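Local coordinates for probable enoyl-CoA hydratase/isomerase (Pseudomonas aeruginosa PAO1, PDB 5YLO) that isomerises unsaturated fatty acyl-CoAs as a Delta3, Delta2-enoyl-CoA isomerase, with a probable role in unsaturated fatty acid metabolism, at the interface of chains A and B. Coordinates in Å, arbitrary orientation; residue numbers count along the deposited sequence, not the author numbering. Chains: chain A/B, Probable enoyl-CoA hydratase/isomerase.

Contacts 1 and 2 belong to one A–B interface in an assembly of three copies; the centres of their C-alpha atoms lie about 23 Å apart, and they have no residue in common. Contact 1 sets B helix 191-204 against the end of A helix 158-166 and the residues that follow it, mixing charge with apolar packing. Contact 2 lays leucines of B helix 225-232 on A helices 85-97 and 146-156, by apolar packing. Chain B thus grips its neighbour with two separate helices, and A helices 146-156 and 158-166, adjacent in sequence, serve one contact each, an arrangement in keeping with a crotonase-type trimer.

Contact 1: the interface of chains A and B. Residues chain A 163, 166-169; chain B 198, 201-202.
A:Leu167 lies across the guanidinium of B:Arg201 where two subunits of this crotonase-family enzyme meet. The two side chains cross at about a right angle. Methyl CD1 of the leucine sits over the centre of one guanidinium face, 4.0 Å from CZ of B:Arg201. The other methyl, CD2, rests beside the start of the flat group, 3.7 Å from NE of B:Arg201. The arginine reaches this place from B helix 191-204 with CG between the backbone N and the carbonyl carbon (chi1 48°) and a bend at chi3, which together turn its tip towards the residues following A helix 158-166.

At the edge of the same guanidinium, in its plane, stands A:Glu169. Its one carboxylate oxygen OE1 faces both terminal nitrogens of B:Arg201, 3.5 Å from NH2 and 3.6 Å from NH1, a salt bridge with only a weak hydrogen bond, from NH2. The carboxylate plane is turned 80° from the guanidinium and does not pair oxygen for nitrogen. A:Asp168 adds a looser salt bridge, its OD1 4.0 Å from the same NH2 of B:Arg201.

One turn earlier on the B helix, the ring of B:Phe198 takes CD1 of A:Leu167 at its edge, 4.0 Å from CE1 of B:Phe198. A:Arg163, its chain extended from CG to NE, brings the tip NH1 above the ring plane at the CE1–CZ rim, 3.4 Å from CE1 of B:Phe198, the side chains crossing at about a right angle; guanidinium and ring are inclined by 37° and not stacked. Beyond, B:Leu202 puts methyl CD2 against A:Phe166, 3.7 Å from its CB; the phenylalanine meets it at the base of its side chain, with its ring further off.

Contact 2: the interface of chains A and B. Residues chain A 93-94, 97, 121, 146-147, 151; chain B 225, 229.
B:Leu225 sets methyl CD2 in the corner formed by A:His97 and A:His151, at an apolar patch between subunits of this crotonase-fold enzyme. That methyl is 3.5 Å from CG of A:His97 and also reaches the ring nitrogen ND1, while the two side chains run antiparallel. With CG anti to its backbone N (chi1 175°), the leucine stretches its branched end away from the start of B helix 225-232 and into chain A. CD2 and CB of B:Leu225 both lie above the same face of the A:His97 imidazole, out over its rim, CD2 towards the CG–ND1 side and CB 4.0 Å from ND1 of A:His97. From A helix 146-156, A:His151 meets the leucine obliquely, its NE2 3.7 Å from CD2 of B:Leu225.

One helical turn on, B:Leu229 spreads its two methyls over two A helices. CD2 packs 3.8 Å from CB of A:Ala146, beside A:Gly147, whose bare backbone probably allows the methyl its approach to the main-chain N. CD1 turns to A helix 85-97 and lies 3.9 Å from CB of A:Met93; A:Met93 and A:Ala146 are poorly ordered, which leaves the detail there less certain.

Behind the first shell stands A:Cys121. Its thiol SG can donate weakly either to NE2 of A:His151, at 3.5 Å, or to the carbonyl O of A:Met93. The former may help to fix the rotation of the imidazole whose NE2 tip touches B:Leu225.

Contact 1: the interface of chains A and B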
loop_
_atom_site.group_PDB
_atom_site.type_symbol
_atom_site.label_atom_id
_atom_site.label_comp_id
_atom_site.label_asym_id
_atom_site.label_seq_id
_atom_site.Cartn_x
_atom_site.Cartn_y
_atom_site.Cartn_z
ATOM N N ARG A 163 -8.300 7.294 10.497
ATOM C CA ARG A 163 -8.956 6.957 11.757
ATOM C C ARG A 163 -8.047 7.262 12.939
ATOM O O ARG A 163 -8.491 7.827 13.946
ATOM C CB ARG A 163 -9.369 5.485 11.770
ATOM C CG ARG A 163 -10.583 5.161 10.918
ATOM C CD ARG A 163 -11.055 3.729 11.124
ATOM N NE ARG A 163 -12.152 3.395 10.220
ATOM C CZ ARG A 163 -13.438 3.574 10.505
ATOM N NH1 ARG A 163 -13.797 4.082 11.676
ATOM N NH2 ARG A 163 -14.367 3.244 9.618
ATOM N N PHE A 166 -7.530 11.352 13.001
ATOM C CA PHE A 166 -8.683 12.212 13.244
ATOM C C PHE A 166 -9.444 11.848 14.510
ATOM O O PHE A 166 -10.011 12.737 15.155
ATOM C CB PHE A 166 -9.637 12.177 12.045
ATOM C CG PHE A 166 -9.048 12.741 10.779
ATOM C CD1 PHE A 166 -7.872 13.476 10.808
ATOM C CD2 PHE A 166 -9.675 12.543 9.560
ATOM C CE1 PHE A 166 -7.331 13.993 9.646
ATOM C CE2 PHE A 166 -9.140 13.060 8.394
ATOM C CZ PHE A 166 -7.966 13.786 8.437
ATOM N N LEU A 167 -9.475 10.574 14.887
ATOM C CA LEU A 167 -10.089 10.182 16.145
ATOM C C LEU A 167 -9.084 10.308 17.281
ATOM O O LEU A 167 -7.877 10.134 17.096
ATOM C CB LEU A 167 -10.611 8.749 16.072
ATOM C CG LEU A 167 -11.586 8.455 14.935
ATOM C CD1 LEU A 167 -12.105 7.034 15.047
ATOM C CD2 LEU A 167 -12.728 9.457 14.949
ATOM N N ASP A 168 -9.592 10.606 18.473
ATOM C CA ASP A 168 -8.720 10.822 19.618
ATOM C C ASP A 168 -8.345 9.536 20.345
ATOM O O ASP A 168 -7.514 9.583 21.258
ATOM C CB ASP A 168 -9.375 11.782 20.610
ATOM C CG ASP A 168 -10.164 11.056 21.673
ATOM O OD1 ASP A 168 -11.284 10.596 21.368
ATOM O OD2 ASP A 168 -9.659 10.939 22.808
ATOM N N GLU A 169 -8.924 8.398 19.972
ATOM C CA GLU A 169 -8.674 7.167 20.708
ATOM C C GLU A 169 -7.286 6.624 20.396
ATOM O O GLU A 169 -6.774 6.775 19.284
ATOM C CB GLU A 169 -9.738 6.122 20.374
ATOM C CG GLU A 169 -9.692 5.624 18.938
ATOM C CD GLU A 169 -10.907 4.803 18.559
ATOM O OE1 GLU A 169 -11.871 4.762 19.351
ATOM O OE2 GLU A 169 -10.898 4.200 17.464
ATOM N N PHE B 198 -20.292 8.220 14.159
ATOM C CA PHE B 198 -18.932 8.381 13.658
ATOM C C PHE B 198 -18.697 9.805 13.169
ATOM O O PHE B 198 -17.679 10.427 13.496
ATOM C CB PHE B 198 -18.655 7.366 12.546
ATOM C CG PHE B 198 -17.268 7.458 11.973
ATOM C CD1 PHE B 198 -16.159 7.201 12.765
ATOM C CD2 PHE B 198 -17.073 7.793 10.642
ATOM C CE1 PHE B 198 -14.880 7.285 12.243
ATOM C CE2 PHE B 198 -15.795 7.878 10.113
ATOM C CZ PHE B 198 -14.698 7.623 10.916
ATOM N N ARG B 201 -18.202 12.437 16.229
ATOM C CA ARG B 201 -16.896 12.603 16.859
ATOM C C ARG B 201 -15.886 13.206 15.893
ATOM O O ARG B 201 -14.962 13.907 16.324
ATOM C CB ARG B 201 -16.400 11.267 17.414
ATOM C CG ARG B 201 -16.500 10.101 16.451
ATOM C CD ARG B 201 -16.178 8.788 17.149
ATOM N NE ARG B 201 -14.937 8.865 17.915
ATOM C CZ ARG B 201 -14.255 7.808 18.345
ATOM N NH1 ARG B 201 -14.685 6.582 18.076
ATOM N NH2 ARG B 201 -13.136 7.975 19.036
ATOM N N LEU B 202 -16.045 12.957 14.591
ATOM C CA LEU B 202 -15.274 13.706 13.604
ATOM C C LEU B 202 -15.626 15.186 13.654
ATOM O O LEU B 202 -14.740 16.048 13.602
ATOM C CB LEU B 202 -15.523 13.149 12.202
ATOM C CG LEU B 202 -14.786 11.877 11.784
ATOM C CD1 LEU B 202 -15.272 11.428 10.418
ATOM C CD2 LEU B 202 -13.287 12.115 11.764
#

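Contact 2: the interface of chains A and B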
loop_
_atom_site.group_PDB
_atom_site.type_symbol
_atom_site.label_atom_id
_atom_site.label_comp_id
_atom_site.label_asym_id
_atom_site.label_seq_id
_atom_site.Cartn_x
_atom_site.Cartn_y
_atom_site.Cartn_z
ATOM N N MET A 93 14.556 12.503 12.103
ATOM C CA MET A 93 13.659 11.578 11.415
ATOM C C MET A 93 14.221 11.170 10.060
ATOM O O MET A 93 14.135 10.000 9.670
ATOM C CB MET A 93 12.277 12.207 11.247
ATOM C CG MET A 93 11.607 12.582 12.549
ATOM S SD MET A 93 11.310 11.152 13.600
ATOM C CE MET A 93 10.414 11.923 14.944
ATOM N N GLY A 94 14.811 12.122 9.334
ATOM C CA GLY A 94 15.332 11.816 8.012
ATOM C C GLY A 94 16.486 10.830 8.029
ATOM O O GLY A 94 16.556 9.936 7.182
ATOM N N HIS A 97 15.384 7.224 9.261
ATOM C CA HIS A 97 14.599 6.549 8.236
ATOM C C HIS A 97 15.484 6.003 7.123
ATOM O O HIS A 97 15.206 4.933 6.569
ATOM C CB HIS A 97 13.554 7.517 7.681
ATOM C CG HIS A 97 12.942 7.083 6.386
ATOM N ND1 HIS A 97 13.137 7.767 5.206
ATOM C CD2 HIS A 97 12.133 6.039 6.088
ATOM C CE1 HIS A 97 12.479 7.161 4.234
ATOM N NE2 HIS A 97 11.861 6.109 4.742
ATOM N N CYS A 121 10.147 5.476 11.649
ATOM C CA CYS A 121 11.374 5.614 10.877
ATOM C C CYS A 121 12.262 4.383 10.960
ATOM O O CYS A 121 13.212 4.267 10.177
ATOM C CB CYS A 121 12.159 6.843 11.341
ATOM S SG CYS A 121 11.310 8.422 11.061
ATOM N N ALA A 146 3.524 15.921 10.381
ATOM C CA ALA A 146 4.350 15.887 9.178
ATOM C C ALA A 146 4.769 14.461 8.839
ATOM O O ALA A 146 4.435 13.935 7.772
ATOM C CB ALA A 146 5.576 16.784 9.361
ATOM N N GLY A 147 5.511 13.819 9.745
ATOM C CA GLY A 147 5.927 12.447 9.514
ATOM C C GLY A 147 4.801 11.446 9.612
ATOM O O GLY A 147 4.809 10.432 8.907
ATOM N N HIS A 151 4.194 8.566 6.991
ATOM C CA HIS A 151 4.368 7.163 7.354
ATOM C C HIS A 151 3.041 6.416 7.389
ATOM O O HIS A 151 2.906 5.351 6.778
ATOM C CB HIS A 151 5.057 7.055 8.715
ATOM C CG HIS A 151 6.526 7.333 8.675
ATOM N ND1 HIS A 151 7.424 6.488 8.059
ATOM C CD2 HIS A 151 7.258 8.352 9.184
ATOM C CE1 HIS A 151 8.644 6.978 8.183
ATOM N NE2 HIS A 151 8.571 8.109 8.861
ATOM N N LEU B 225 10.198 11.361 2.329
ATOM C CA LEU B 225 10.011 11.791 3.709
ATOM C C LEU B 225 10.722 13.112 3.967
ATOM O O LEU B 225 10.158 14.013 4.598
ATOM C CB LEU B 225 10.502 10.716 4.678
ATOM C CG LEU B 225 10.466 11.108 6.158
ATOM C CD1 LEU B 225 9.041 11.359 6.633
ATOM C CD2 LEU B 225 11.136 10.050 7.012
ATOM N N LEU B 229 8.945 16.611 5.194
ATOM C CA LEU B 229 9.319 17.365 6.385
ATOM C C LEU B 229 9.695 18.801 6.038
ATOM O O LEU B 229 9.375 19.729 6.789
ATOM C CB LEU B 229 10.463 16.661 7.115
ATOM C CG LEU B 229 10.178 15.229 7.579
ATOM C CD1 LEU B 229 11.336 14.673 8.395
ATOM C CD2 LEU B 229 8.882 15.166 8.371
#